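Viral structural protein 4 (Bombyx mori cytoplasmic polyhedrosis virus, PDB 6TZ0) binds GTP and probably acts as a nucleotide-hydrolysing partner of the viral RNA-dependent RNA polymerase during transcription. Local coordinates at residues A385-L390 with H466-Y472; W260-Y264 with G306-R310. The contacts are given in a common frame with arbitrary orientation. Residues are numbered along the deposited sequence.

Contact 1: A385-L390 with H466-Y472; sequences AYGRWL and HSERNFY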
# COMPACT_ATOMS: atom_id res chain seq x y z
N ALA B 385 -32.71 13.69 -15.82
CA ALA B 385 -33.63 12.58 -15.57
C ALA B 385 -34.09 12.55 -14.12
O ALA B 385 -35.29 12.46 -13.84
CB ALA B 385 -32.97 11.26 -15.95
N TYR B 386 -33.14 12.63 -13.18
CA TYR B 386 -33.47 12.65 -11.77
C TYR B 386 -34.24 13.91 -11.38
O TYR B 386 -35.12 13.85 -10.52
CB TYR B 386 -32.21 12.54 -10.93
CG TYR B 386 -32.45 12.62 -9.45
CD1 TYR B 386 -33.06 11.59 -8.77
CD2 TYR B 386 -32.05 13.74 -8.72
CE1 TYR B 386 -33.29 11.66 -7.42
CE2 TYR B 386 -32.27 13.82 -7.36
CZ TYR B 386 -32.88 12.77 -6.72
OH TYR B 386 -33.10 12.85 -5.37
N GLY B 387 -33.94 15.04 -12.03
CA GLY B 387 -34.67 16.26 -11.73
C GLY B 387 -36.12 16.21 -12.17
O GLY B 387 -37.02 16.57 -11.41
N ARG B 388 -36.36 15.72 -13.39
CA ARG B 388 -37.73 15.60 -13.87
C ARG B 388 -38.48 14.45 -13.19
O ARG B 388 -39.71 14.45 -13.20
CB ARG B 388 -37.75 15.41 -15.38
CG ARG B 388 -37.22 16.60 -16.16
CD ARG B 388 -37.43 16.40 -17.64
NE ARG B 388 -36.90 17.48 -18.48
CZ ARG B 388 -35.80 17.37 -19.21
NH1 ARG B 388 -35.14 16.23 -19.26
NH2 ARG B 388 -35.40 18.40 -19.94
N TRP B 389 -37.76 13.49 -12.62
CA TRP B 389 -38.40 12.48 -11.79
C TRP B 389 -38.83 13.06 -10.45
O TRP B 389 -39.97 12.88 -10.01
CB TRP B 389 -37.45 11.31 -11.57
CG TRP B 389 -37.98 10.23 -10.71
CD1 TRP B 389 -38.88 9.28 -11.06
CD2 TRP B 389 -37.69 10.03 -9.33
NE1 TRP B 389 -39.14 8.46 -9.99
CE2 TRP B 389 -38.43 8.91 -8.91
CE3 TRP B 389 -36.87 10.68 -8.41
CZ2 TRP B 389 -38.37 8.42 -7.62
CZ3 TRP B 389 -36.81 10.19 -7.12
CH2 TRP B 389 -37.55 9.08 -6.74
N LEU B 390 -37.91 13.75 -9.78
CA LEU B 390 -38.14 14.27 -8.44
C LEU B 390 -39.11 15.44 -8.44
O LEU B 390 -39.73 15.72 -7.41
CB LEU B 390 -36.80 14.66 -7.81
CG LEU B 390 -36.69 15.09 -6.36
CD1 LEU B 390 -37.14 13.98 -5.45
CD2 LEU B 390 -35.27 15.46 -6.06
N HIS B 466 -35.77 8.85 -1.96
CA HIS B 466 -35.79 9.87 -3.00
C HIS B 466 -34.40 10.38 -3.31
O HIS B 466 -34.26 11.37 -4.03
CB HIS B 466 -36.69 11.03 -2.60
CG HIS B 466 -38.12 10.63 -2.41
ND1 HIS B 466 -38.63 10.26 -1.19
CD2 HIS B 466 -39.13 10.52 -3.29
CE1 HIS B 466 -39.90 9.95 -1.32
NE2 HIS B 466 -40.23 10.10 -2.59
N SER B 467 -33.37 9.73 -2.78
CA SER B 467 -32.00 10.12 -3.03
C SER B 467 -31.62 9.82 -4.48
O SER B 467 -32.25 9.01 -5.16
CB SER B 467 -31.05 9.38 -2.10
OG SER B 467 -29.71 9.75 -2.34
N GLU B 468 -30.58 10.50 -4.94
CA GLU B 468 -30.16 10.33 -6.32
C GLU B 468 -29.36 9.04 -6.49
O GLU B 468 -29.46 8.38 -7.53
CB GLU B 468 -29.37 11.55 -6.76
CG GLU B 468 -29.07 11.62 -8.24
CD GLU B 468 -28.38 12.91 -8.64
OE1 GLU B 468 -28.18 13.76 -7.76
OE2 GLU B 468 -28.03 13.06 -9.82
N ARG B 469 -28.60 8.67 -5.46
CA ARG B 469 -27.86 7.42 -5.46
C ARG B 469 -28.81 6.22 -5.52
O ARG B 469 -28.61 5.30 -6.31
CB ARG B 469 -26.96 7.38 -4.23
CG ARG B 469 -26.00 6.21 -4.07
CD ARG B 469 -26.54 5.25 -3.06
NE ARG B 469 -25.69 4.10 -2.77
CZ ARG B 469 -24.82 4.04 -1.77
NH1 ARG B 469 -24.68 5.07 -0.96
NH2 ARG B 469 -24.11 2.94 -1.58
N ASN B 470 -29.89 6.27 -4.74
CA ASN B 470 -30.91 5.23 -4.81
C ASN B 470 -31.68 5.27 -6.12
O ASN B 470 -32.13 4.23 -6.59
CB ASN B 470 -31.89 5.36 -3.67
CG ASN B 470 -32.74 4.13 -3.49
OD1 ASN B 470 -32.43 3.06 -4.01
ND2 ASN B 470 -33.86 4.28 -2.80
N PHE B 471 -31.86 6.46 -6.70
CA PHE B 471 -32.53 6.58 -7.99
C PHE B 471 -31.77 5.83 -9.08
O PHE B 471 -32.34 5.01 -9.80
CB PHE B 471 -32.68 8.05 -8.36
CG PHE B 471 -33.26 8.27 -9.73
CD1 PHE B 471 -34.60 8.08 -9.96
CD2 PHE B 471 -32.46 8.69 -10.77
CE1 PHE B 471 -35.13 8.30 -11.21
CE2 PHE B 471 -32.98 8.90 -12.02
CZ PHE B 471 -34.32 8.72 -12.24
N TYR B 472 -30.47 6.09 -9.19
CA TYR B 472 -29.70 5.37 -10.20
C TYR B 472 -29.47 3.91 -9.83
O TYR B 472 -29.29 3.09 -10.73
CB TYR B 472 -28.39 6.11 -10.47
CG TYR B 472 -28.62 7.38 -11.25
CD1 TYR B 472 -28.79 7.34 -12.62
CD2 TYR B 472 -28.73 8.60 -10.61
CE1 TYR B 472 -29.03 8.50 -13.34
CE2 TYR B 472 -28.97 9.76 -11.32
CZ TYR B 472 -29.11 9.70 -12.69
OH TYR B 472 -29.35 10.84 -13.40
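A buried, largely aromatic contact between one helix and the N-terminal end, with its preceding turn, of another closes the base of a helical insertion beside the parallel sheet of the nucleotide-binding domain. The segments of helices 385-393 and 468-476 cross at 103° with axes 10.9 Å apart. At the centre, the Y386 hydroxyl donates to the backbone O of H466, and the 2.3 Å from Y386 OH to H466 O is very short; Q459 is a further partner. E468 CB sits over one face of the Y386 ring, 3.7 Å from its centroid, in a CH-pi contact. F471 packs against both Y386 and W389, with F471 CG 3.5 Å from Y386 CD1 and F471 CE1 3.5 Å from W389 CG; it makes an oblique pair with each, so the three rings form an aromatic cluster. H466 rests near W389 and L390, while its NE2 is bonded to V396 O. S467 faces away and takes the N-cap position, accepting a weak bond from R469 N (3.5 Å to S467 OG); its stronger partner is N462 O. A385 lies about 9 Å, side chain to side chain, from T360, a GTP-binding residue of the P-loop-like site. Helix 385-393 follows strand 378-381 and helix 468-476 leads to adjacent strand 484-489, marking a strand-free, mainly helical insertion at the flank of a P-loop NTPase-like core.

Contact 2: W260-Y264 with G306-R310; sequences WTGIY and GISAR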
# COMPACT_ATOMS: atom_id res chain seq x y z
N TRP B 260 -15.44 31.55 -39.32
CA TRP B 260 -16.79 32.03 -39.06
C TRP B 260 -16.74 33.47 -38.60
O TRP B 260 -15.67 34.06 -38.44
CB TRP B 260 -17.46 31.17 -37.99
CG TRP B 260 -17.68 29.75 -38.37
CD1 TRP B 260 -16.82 28.72 -38.17
CD2 TRP B 260 -18.86 29.19 -38.93
NE1 TRP B 260 -17.37 27.55 -38.61
CE2 TRP B 260 -18.63 27.81 -39.08
CE3 TRP B 260 -20.08 29.72 -39.33
CZ2 TRP B 260 -19.58 26.96 -39.62
CZ3 TRP B 260 -21.02 28.87 -39.86
CH2 TRP B 260 -20.77 27.51 -40.01
N THR B 261 -17.91 34.04 -38.35
CA THR B 261 -18.02 35.33 -37.69
C THR B 261 -18.40 35.09 -36.24
O THR B 261 -19.30 34.30 -35.96
CB THR B 261 -19.06 36.22 -38.38
OG1 THR B 261 -20.35 35.61 -38.27
CG2 THR B 261 -18.72 36.37 -39.84
N GLY B 262 -17.71 35.74 -35.33
CA GLY B 262 -17.93 35.52 -33.92
C GLY B 262 -18.49 36.74 -33.22
O GLY B 262 -18.57 37.83 -33.77
N ILE B 263 -18.90 36.53 -31.97
CA ILE B 263 -19.23 37.64 -31.09
C ILE B 263 -17.99 38.45 -30.78
O ILE B 263 -18.02 39.68 -30.76
CB ILE B 263 -19.91 37.11 -29.82
CG1 ILE B 263 -21.21 36.39 -30.17
CG2 ILE B 263 -20.20 38.22 -28.83
CD1 ILE B 263 -22.21 37.28 -30.83
N TYR B 264 -16.86 37.78 -30.56
CA TYR B 264 -15.65 38.43 -30.10
C TYR B 264 -14.61 38.57 -31.19
O TYR B 264 -13.51 39.08 -30.91
CB TYR B 264 -15.05 37.66 -28.92
CG TYR B 264 -16.04 37.36 -27.83
CD1 TYR B 264 -16.55 38.37 -27.03
CD2 TYR B 264 -16.43 36.06 -27.56
CE1 TYR B 264 -17.45 38.09 -26.02
CE2 TYR B 264 -17.32 35.77 -26.56
CZ TYR B 264 -17.83 36.79 -25.79
OH TYR B 264 -18.72 36.51 -24.78
N GLY B 306 -16.67 32.92 -29.25
CA GLY B 306 -18.00 33.46 -29.44
C GLY B 306 -18.76 33.02 -30.68
O GLY B 306 -19.34 33.86 -31.38
N ILE B 307 -18.78 31.72 -30.96
CA ILE B 307 -19.64 31.18 -32.00
C ILE B 307 -21.08 31.23 -31.51
O ILE B 307 -21.36 31.14 -30.30
CB ILE B 307 -19.18 29.76 -32.37
CG1 ILE B 307 -19.76 29.29 -33.71
CG2 ILE B 307 -19.48 28.74 -31.28
CD1 ILE B 307 -19.14 29.96 -34.87
N SER B 308 -22.01 31.43 -32.43
CA SER B 308 -23.41 31.59 -32.06
C SER B 308 -24.27 31.19 -33.25
O SER B 308 -23.77 30.82 -34.31
CB SER B 308 -23.72 33.02 -31.60
OG SER B 308 -23.57 33.94 -32.66
N ALA B 309 -25.59 31.29 -33.07
CA ALA B 309 -26.52 30.97 -34.14
C ALA B 309 -26.53 32.01 -35.25
O ALA B 309 -27.07 31.74 -36.32
CB ALA B 309 -27.93 30.80 -33.57
N ARG B 310 -25.94 33.18 -35.02
CA ARG B 310 -25.88 34.25 -35.99
C ARG B 310 -24.59 34.25 -36.79
O ARG B 310 -24.32 35.20 -37.52
CB ARG B 310 -26.05 35.59 -35.28
CG ARG B 310 -27.39 35.75 -34.61
CD ARG B 310 -27.56 37.14 -34.03
NE ARG B 310 -26.55 37.43 -33.02
CZ ARG B 310 -26.66 37.10 -31.73
NH1 ARG B 310 -27.73 36.46 -31.29
NH2 ARG B 310 -25.69 37.41 -30.89
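G306 loses 78 Å² to the 260-264 segment, more than any other residue here, and its lack of a side chain explains the close fit. A beta carbon at this position would clash with I263 CB and Y264 CD2, whereas the bare backbone lets G306 CA come within 3.6 Å of Y264 CD2. Its carbonyl completes the join: I263 N donates to G306 O at 2.8 Å in a nearly straight hydrogen bond. I263 also extends its side chain along the opposing loop, placing CD1 3.5 Å from R310 NH2 and 4.0 Å from S308 OG. Residues 262-264 lie in the turn of a beta hairpin joining strands 255-261 and 266-271 of an antiparallel sheet, and the 306-310 loop runs toward strand 313-319, which pairs with 255-261 at the edge of that sheet. I307 starts off pointing away, yet its CD1 swings back over one face of the W260 indole, 4.2 Å from the centroid of the five-membered ring in a CH-pi contact and 3.7 Å from W260 CB. Y286 meets the same indole edge-to-face and touches I307 as well. Q515 of helix 513-518 packs against I263, S308 and R310, and Y264 packs on R595 of the RNA-dependent RNA polymerase.

The two contacts share no secondary-structure element and lie apart, with centres 37 Å and nearest atoms about 20 Å from each other. Contact 1 is the more deeply buried: it joins two helices beside the parallel sheet through clustered aromatic rings. Contact 2, partly exposed, joins a hairpin turn to a loop of the antiparallel sheet through a backbone hydrogen bond, a glycine, aliphatic side chains and two aromatic rings. Each has one hydrogen bond between its segments, accepted by a main-chain carbonyl and given by a tyrosine hydroxyl in contact 1, a peptide N in contact 2. Y264 of contact 2 packs on the polymerase chain; in 466-472, R469 and N470 do so, outside the interface.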